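PDB 4RF6: arginine kinase from Anthopleura japonica, which catalyses the reversible transfer of a phosphoryl group from ATP to L-arginine, giving phospho-L-arginine and ADP, with two phosphagen kinase units in tandem in one chain. Local coordinates for residues Pro374-Asn379 / Ser415-Leu420; Ser384-Tyr389 / Asp411-Gly416. All coordinates share one frame; numbering follows the deposited sequence.

Contact 1. Residues Pro374-Asn379 / Ser415-Leu420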
ATOM      1  N   PRO A 374      29.623   8.677  -6.219  1.00 36.68           N
ATOM      2  CA  PRO A 374      29.088   7.613  -7.076  1.00 35.78           C
ATOM      3  C   PRO A 374      30.032   7.328  -8.241  1.00 39.45           C
ATOM      4  O   PRO A 374      30.015   8.063  -9.230  1.00 39.62           O
ATOM      5  CB  PRO A 374      27.771   8.207  -7.600  1.00 31.61           C
ATOM      6  CG  PRO A 374      27.459   9.360  -6.680  1.00 31.87           C
ATOM      7  CD  PRO A 374      28.783   9.887  -6.242  1.00 33.38           C
ATOM      8  N   GLU A 375      30.828   6.269  -8.123  1.00 45.61           N
ATOM      9  CA  GLU A 375      31.841   5.936  -9.125  1.00 49.36           C
ATOM     10  C   GLU A 375      31.276   5.777 -10.539  1.00 45.45           C
ATOM     11  O   GLU A 375      31.961   6.075 -11.518  1.00 44.53           O
ATOM     12  CB  GLU A 375      32.593   4.664  -8.722  1.00 55.89           C
ATOM     13  CG  GLU A 375      34.023   4.574  -9.256  1.00 63.42           C
ATOM     14  CD  GLU A 375      34.978   5.500  -8.520  1.00 70.58           C
ATOM     15  OE1 GLU A 375      34.638   5.937  -7.399  1.00 73.40           O
ATOM     16  OE2 GLU A 375      36.069   5.792  -9.061  1.00 72.50           O
ATOM     17  N   VAL A 376      30.029   5.319 -10.640  1.00 43.51           N
ATOM     18  CA  VAL A 376      29.384   5.103 -11.938  1.00 43.44           C
ATOM     19  C   VAL A 376      29.289   6.386 -12.771  1.00 44.76           C
ATOM     20  O   VAL A 376      29.171   6.335 -13.995  1.00 44.63           O
ATOM     21  CB  VAL A 376      27.973   4.480 -11.793  1.00 44.28           C
ATOM     22  CG1 VAL A 376      28.018   3.207 -10.968  1.00 44.79           C
ATOM     23  CG2 VAL A 376      27.004   5.472 -11.171  1.00 43.03           C
ATOM     24  N   LEU A 377      29.345   7.533 -12.101  1.00 45.93           N
ATOM     25  CA  LEU A 377      29.256   8.818 -12.785  1.00 50.16           C
ATOM     26  C   LEU A 377      30.558   9.155 -13.508  1.00 57.13           C
ATOM     27  O   LEU A 377      30.570   9.962 -14.439  1.00 57.10           O
ATOM     28  CB  LEU A 377      28.901   9.935 -11.800  1.00 47.44           C
ATOM     29  CG  LEU A 377      27.487   9.932 -11.224  1.00 46.39           C
ATOM     30  CD1 LEU A 377      27.261  11.128 -10.308  1.00 45.23           C
ATOM     31  CD2 LEU A 377      26.464   9.916 -12.346  1.00 45.70           C
ATOM     32  N   LYS A 378      31.653   8.535 -13.078  1.00 62.37           N
ATOM     33  CA  LYS A 378      32.967   8.798 -13.663  1.00 65.81           C
ATOM     34  C   LYS A 378      33.058   8.351 -15.127  1.00 67.96           C
ATOM     35  O   LYS A 378      33.881   8.862 -15.889  1.00 69.15           O
ATOM     36  CB  LYS A 378      34.066   8.138 -12.827  1.00 65.63           C
ATOM     37  CG  LYS A 378      34.039   8.521 -11.353  1.00 66.11           C
ATOM     38  CD  LYS A 378      35.425   8.414 -10.740  1.00 67.52           C
ATOM     39  CE  LYS A 378      35.485   9.060  -9.363  1.00 67.89           C
ATOM     40  NZ  LYS A 378      36.891   9.212  -8.894  1.00 68.67           N
ATOM     41  N   ASN A 379      32.204   7.398 -15.499  1.00 69.05           N
ATOM     42  CA  ASN A 379      32.092   6.910 -16.874  1.00 71.15           C
ATOM     43  C   ASN A 379      31.826   8.036 -17.871  1.00 73.68           C
ATOM     44  O   ASN A 379      30.858   8.784 -17.725  1.00 72.88           O
ATOM     45  CB  ASN A 379      30.971   5.870 -16.962  1.00 70.43           C
ATOM     46  CG  ASN A 379      30.989   5.073 -18.263  1.00 70.61           C
ATOM     47  OD1 ASN A 379      31.575   5.485 -19.263  1.00 71.04           O
ATOM     48  ND2 ASN A 379      30.325   3.922 -18.250  1.00 70.26           N
ATOM     49  N   SER A 415      18.017   8.450  -8.404  1.00 18.66           N
ATOM     50  CA  SER A 415      17.465   7.963  -9.664  1.00 20.92           C
ATOM     51  C   SER A 415      18.448   8.106 -10.823  1.00 21.03           C
ATOM     52  O   SER A 415      18.455   7.285 -11.745  1.00 20.52           O
ATOM     53  CB  SER A 415      16.163   8.686  -9.996  1.00 21.83           C
ATOM     54  OG  SER A 415      15.474   8.015 -11.036  1.00 19.90           O
ATOM     55  N   GLY A 416      19.269   9.153 -10.784  1.00 21.01           N
ATOM     56  CA  GLY A 416      20.267   9.368 -11.821  1.00 24.04           C
ATOM     57  C   GLY A 416      21.484   8.484 -11.621  1.00 26.76           C
ATOM     58  O   GLY A 416      22.222   8.197 -12.569  1.00 29.87           O
ATOM     59  N   VAL A 417      21.699   8.059 -10.379  1.00 25.24           N
ATOM     60  CA  VAL A 417      22.766   7.112 -10.070  1.00 28.55           C
ATOM     61  C   VAL A 417      22.338   5.684 -10.441  1.00 32.78           C
ATOM     62  O   VAL A 417      23.139   4.910 -10.974  1.00 34.44           O
ATOM     63  CB  VAL A 417      23.209   7.208  -8.592  1.00 28.97           C
ATOM     64  CG1 VAL A 417      24.145   6.065  -8.223  1.00 28.13           C
ATOM     65  CG2 VAL A 417      23.899   8.538  -8.331  1.00 28.94           C
ATOM     66  N   GLU A 418      21.073   5.346 -10.181  1.00 29.53           N
ATOM     67  CA  GLU A 418      20.550   4.023 -10.536  1.00 30.36           C
ATOM     68  C   GLU A 418      20.225   3.904 -12.025  1.00 28.58           C
ATOM     69  O   GLU A 418      20.351   2.829 -12.616  1.00 33.74           O
ATOM     70  CB  GLU A 418      19.310   3.676  -9.702  1.00 32.58           C
ATOM     71  CG  GLU A 418      19.595   3.427  -8.227  1.00 35.60           C
ATOM     72  CD  GLU A 418      20.514   2.234  -7.987  1.00 39.01           C
ATOM     73  OE1 GLU A 418      20.514   1.295  -8.811  1.00 40.53           O
ATOM     74  OE2 GLU A 418      21.232   2.244  -6.966  1.00 38.87           O
ATOM     75  N   ASN A 419      19.798   5.009 -12.626  1.00 25.68           N
ATOM     76  CA  ASN A 419      19.496   5.032 -14.049  1.00 27.21           C
ATOM     77  C   ASN A 419      20.475   5.923 -14.818  1.00 31.90           C
ATOM     78  O   ASN A 419      20.192   7.093 -15.077  1.00 30.50           O
ATOM     79  CB  ASN A 419      18.052   5.486 -14.285  1.00 26.86           C
ATOM     80  CG  ASN A 419      17.036   4.591 -13.591  1.00 30.42           C
ATOM     81  OD1 ASN A 419      16.637   3.553 -14.125  1.00 30.13           O
ATOM     82  ND2 ASN A 419      16.616   4.989 -12.392  1.00 29.50           N
ATOM     83  N   LEU A 420      21.617   5.347 -15.190  1.00 35.51           N
ATOM     84  CA  LEU A 420      22.711   6.069 -15.845  1.00 37.82           C
ATOM     85  C   LEU A 420      22.270   6.807 -17.108  1.00 38.18           C
ATOM     86  O   LEU A 420      22.881   7.804 -17.502  1.00 38.88           O
ATOM     87  CB  LEU A 420      23.845   5.101 -16.190  1.00 38.92           C
ATOM     88  CG  LEU A 420      24.452   4.294 -15.044  1.00 41.92           C
ATOM     89  CD1 LEU A 420      24.686   2.844 -15.445  1.00 43.83           C
ATOM     90  CD2 LEU A 420      25.751   4.923 -14.605  1.00 43.38           C
TER
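The two methyls of Val417 each meet a different residue of Pro374-Asn379. CG2 rests against the CB-CG side of the Pro374 ring, 4.0 Å from CB. CG1, anti to the backbone N (chi1 170°), turns to Val376, and its distance to Val376 CG2 is 4.1 Å. The same Val376 methyl thus enters the shallow notch between Val417 CG1 and Leu420 CD2, with the backbone O of Val417 at its floor, 3.9 Å from Val376 CG2. The Leu420 branch tip is the closer fit, with Leu420 CD2 3.6 Å from Val376 CB, the two side chains crossing at about a right angle. The pairing lies in the second phosphagen kinase N-terminal domain, where the loop after helix 344-370 is laid against the last turn of helix 409-418. Ile413 and Tyr410, about one and two turns before Val417 on that helix, continue the apolar surface under Pro374, while Leu386 of helix 385-389 touches Val417 and Leu377. No hydrogen bond crosses between the segments. Past the helix end, Asn419 folds back and gives its ND2 to Ser415 O at 3.0 Å, in the carbonyl plane and on a lone pair; that oxygen also accepts from the backbone N of Asn419, while Asn419 OD1 is hydrogen-bonded to Arg552 NH1.

Contact 2. Residues Ser384-Tyr389 / Asp411-Gly416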
ATOM      1  N   SER A 384      24.044  12.568 -18.313  1.00 41.61           N
ATOM      2  CA  SER A 384      23.027  13.208 -17.480  1.00 38.53           C
ATOM      3  C   SER A 384      23.530  14.553 -16.952  1.00 35.33           C
ATOM      4  O   SER A 384      24.740  14.774 -16.845  1.00 32.78           O
ATOM      5  CB  SER A 384      22.654  12.305 -16.309  1.00 37.89           C
ATOM      6  OG  SER A 384      23.754  12.129 -15.434  1.00 37.06           O
ATOM      7  N   LEU A 385      22.604  15.455 -16.637  1.00 33.68           N
ATOM      8  CA  LEU A 385      22.969  16.740 -16.041  1.00 32.80           C
ATOM      9  C   LEU A 385      23.564  16.513 -14.651  1.00 29.15           C
ATOM     10  O   LEU A 385      24.341  17.332 -14.152  1.00 29.11           O
ATOM     11  CB  LEU A 385      21.750  17.658 -15.947  1.00 32.25           C
ATOM     12  CG  LEU A 385      21.048  18.024 -17.254  1.00 33.11           C
ATOM     13  CD1 LEU A 385      19.785  18.815 -16.989  1.00 34.25           C
ATOM     14  CD2 LEU A 385      21.975  18.816 -18.153  1.00 33.34           C
ATOM     15  N   LEU A 386      23.180  15.399 -14.033  1.00 27.62           N
ATOM     16  CA  LEU A 386      23.737  14.986 -12.751  1.00 32.17           C
ATOM     17  C   LEU A 386      25.249  14.856 -12.852  1.00 37.30           C
ATOM     18  O   LEU A 386      25.991  15.442 -12.059  1.00 38.46           O
ATOM     19  CB  LEU A 386      23.128  13.655 -12.305  1.00 29.08           C
ATOM     20  CG  LEU A 386      23.754  13.018 -11.064  1.00 30.11           C
ATOM     21  CD1 LEU A 386      23.656  13.967  -9.874  1.00 28.27           C
ATOM     22  CD2 LEU A 386      23.109  11.666 -10.736  1.00 26.14           C
ATOM     23  N   ARG A 387      25.700  14.084 -13.835  1.00 37.66           N
ATOM     24  CA  ARG A 387      27.123  13.867 -14.053  1.00 38.95           C
ATOM     25  C   ARG A 387      27.806  15.186 -14.402  1.00 37.09           C
ATOM     26  O   ARG A 387      28.915  15.466 -13.944  1.00 37.36           O
ATOM     27  CB  ARG A 387      27.315  12.854 -15.186  1.00 44.81           C
ATOM     28  CG  ARG A 387      28.713  12.250 -15.295  1.00 50.13           C
ATOM     29  CD  ARG A 387      29.689  13.167 -16.017  1.00 54.35           C
ATOM     30  NE  ARG A 387      30.928  12.490 -16.378  1.00 60.04           N
ATOM     31  CZ  ARG A 387      31.176  12.000 -17.588  1.00 62.75           C
ATOM     32  NH1 ARG A 387      30.268  12.116 -18.550  1.00 63.18           N
ATOM     33  NH2 ARG A 387      32.330  11.400 -17.834  1.00 63.20           N
ATOM     34  N   LYS A 388      27.136  15.986 -15.226  1.00 33.83           N
ATOM     35  CA  LYS A 388      27.694  17.242 -15.706  1.00 34.49           C
ATOM     36  C   LYS A 388      28.039  18.193 -14.563  1.00 35.44           C
ATOM     37  O   LYS A 388      29.060  18.881 -14.608  1.00 33.86           O
ATOM     38  CB  LYS A 388      26.720  17.924 -16.675  1.00 33.47           C
ATOM     39  CG  LYS A 388      27.262  19.204 -17.309  1.00 34.06           C
ATOM     40  CD  LYS A 388      26.303  19.752 -18.351  1.00 32.73           C
ATOM     41  CE  LYS A 388      26.891  20.969 -19.044  1.00 35.37           C
ATOM     42  NZ  LYS A 388      25.911  21.612 -19.965  1.00 37.27           N
ATOM     43  N   TYR A 389      27.202  18.214 -13.528  1.00 34.53           N
ATOM     44  CA  TYR A 389      27.318  19.233 -12.483  1.00 33.07           C
ATOM     45  C   TYR A 389      27.768  18.737 -11.104  1.00 30.63           C
ATOM     46  O   TYR A 389      28.286  19.518 -10.299  1.00 30.99           O
ATOM     47  CB  TYR A 389      26.013  20.034 -12.382  1.00 30.78           C
ATOM     48  CG  TYR A 389      25.751  20.867 -13.611  1.00 31.77           C
ATOM     49  CD1 TYR A 389      26.647  21.854 -14.001  1.00 32.67           C
ATOM     50  CD2 TYR A 389      24.617  20.662 -14.386  1.00 32.11           C
ATOM     51  CE1 TYR A 389      26.421  22.618 -15.125  1.00 35.65           C
ATOM     52  CE2 TYR A 389      24.382  21.422 -15.515  1.00 32.54           C
ATOM     53  CZ  TYR A 389      25.286  22.397 -15.878  1.00 34.54           C
ATOM     54  OH  TYR A 389      25.064  23.155 -16.998  1.00 36.41           O
ATOM     55  N   ASP A 411      19.599  11.070  -1.690  1.00 15.82           N
ATOM     56  CA  ASP A 411      18.180  10.870  -1.981  1.00 20.81           C
ATOM     57  C   ASP A 411      17.828  11.547  -3.306  1.00 19.99           C
ATOM     58  O   ASP A 411      17.172  10.954  -4.168  1.00 18.28           O
ATOM     59  CB  ASP A 411      17.296  11.454  -0.867  1.00 18.20           C
ATOM     60  CG  ASP A 411      17.330  10.629   0.403  1.00 21.37           C
ATOM     61  OD1 ASP A 411      17.585   9.411   0.305  1.00 22.47           O
ATOM     62  OD2 ASP A 411      17.095  11.199   1.491  1.00 19.22           O
ATOM     63  N   CYS A 412      18.280  12.788  -3.464  1.00 19.93           N
ATOM     64  CA  CYS A 412      17.929  13.584  -4.642  1.00 15.31           C
ATOM     65  C   CYS A 412      18.533  13.051  -5.934  1.00 15.76           C
ATOM     66  O   CYS A 412      17.906  13.119  -6.989  1.00 15.90           O
ATOM     67  CB  CYS A 412      18.358  15.038  -4.448  1.00 13.52           C
ATOM     68  SG  CYS A 412      17.405  15.905  -3.192  1.00 19.46           S
ATOM     69  N   ILE A 413      19.748  12.514  -5.852  1.00 12.60           N
ATOM     70  CA  ILE A 413      20.460  12.096  -7.055  1.00 15.48           C
ATOM     71  C   ILE A 413      20.293  10.608  -7.349  1.00 18.06           C
ATOM     72  O   ILE A 413      20.726  10.122  -8.399  1.00 17.65           O
ATOM     73  CB  ILE A 413      21.961  12.433  -6.953  1.00 21.21           C
ATOM     74  CG1 ILE A 413      22.656  11.458  -5.994  1.00 24.19           C
ATOM     75  CG2 ILE A 413      22.151  13.884  -6.501  1.00 18.26           C
ATOM     76  CD1 ILE A 413      24.160  11.594  -5.976  1.00 25.61           C
ATOM     77  N   ASN A 414      19.650   9.887  -6.434  1.00 20.69           N
ATOM     78  CA  ASN A 414      19.574   8.425  -6.521  1.00 20.01           C
ATOM     79  C   ASN A 414      19.088   7.878  -7.867  1.00 19.94           C
ATOM     80  O   ASN A 414      19.689   6.958  -8.421  1.00 20.27           O
ATOM     81  CB  ASN A 414      18.745   7.842  -5.367  1.00 20.92           C
ATOM     82  CG  ASN A 414      18.869   6.332  -5.274  1.00 24.59           C
ATOM     83  OD1 ASN A 414      19.924   5.809  -4.904  1.00 24.14           O
ATOM     84  ND2 ASN A 414      17.795   5.620  -5.620  1.00 21.55           N
ATOM     85  N   SER A 415      18.017   8.450  -8.404  1.00 18.66           N
ATOM     86  CA  SER A 415      17.465   7.963  -9.664  1.00 20.92           C
ATOM     87  C   SER A 415      18.448   8.106 -10.823  1.00 21.03           C
ATOM     88  O   SER A 415      18.455   7.285 -11.745  1.00 20.52           O
ATOM     89  CB  SER A 415      16.163   8.686  -9.996  1.00 21.83           C
ATOM     90  OG  SER A 415      15.474   8.015 -11.036  1.00 19.90           O
ATOM     91  N   GLY A 416      19.269   9.153 -10.784  1.00 21.01           N
ATOM     92  CA  GLY A 416      20.267   9.368 -11.821  1.00 24.04           C
ATOM     93  C   GLY A 416      21.484   8.484 -11.621  1.00 26.76           C
ATOM     94  O   GLY A 416      22.222   8.197 -12.569  1.00 29.87           O
TER
HETATM   95  O   HOH W   1      22.981   9.731 -14.526  1.00 37.27           O
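Leu386 projects from helix 385-389 into a kink of helix 409-418, meeting Ile413 and Gly416 in a helix-to-helix contact of the second phosphagen kinase N-terminal domain. The tight part is made by its forked end. With CG anti to the backbone N (chi1 173°), the fork reaches across: CD1 meets Ile413 CG2 at 3.7 Å and lies equally near Ile413 CB, while CD2 settles against the backbone, 3.7 Å from the carbonyl carbon of Gly416 and as close to Ile413 O. With no side chain at Gly416, CD2 lies directly on the backbone, and the bare glycine makes the hollow. Here the helix is kinked, and Gly416 N bonds only weakly to Ile413 O. Val426 and Leu390 extend the apolar surroundings of Leu386 and Ile413, respectively.

The looser side lies at the start of helix 385-389, where the side chain of Ser384 does not touch the other segment and a water spans the gap. Ser384 is the N-cap: its OG accepts from Arg387 N at 3.2 Å, with an N-H...O angle of 163°. The same OG lies 2.7 Å from the water, which donates a hydrogen bond to Gly416 O at 2.6 Å.

Overall arrangement
Both contacts use helix 409-418 of the second N-terminal domain, share Ser415 and Gly416, and have centres about 7 Å apart. Contact 2 is the buried one: all three of its touching residues are inside the protein, and it joins two helices. Contact 1 is partly buried, with Val376 of the loop and Leu420 just past the helix end both exposed. It nevertheless covers more area, 225 against 150 Å². Neither has a direct hydrogen bond between its segments; contact 1 is held by apolar side-chain packing, whereas contact 2 adds a water bridge. They touch at several places, among them Leu386 CD2 against Val417 N (3.9 Å) and Arg387 against the backbone of Leu377-Asn379.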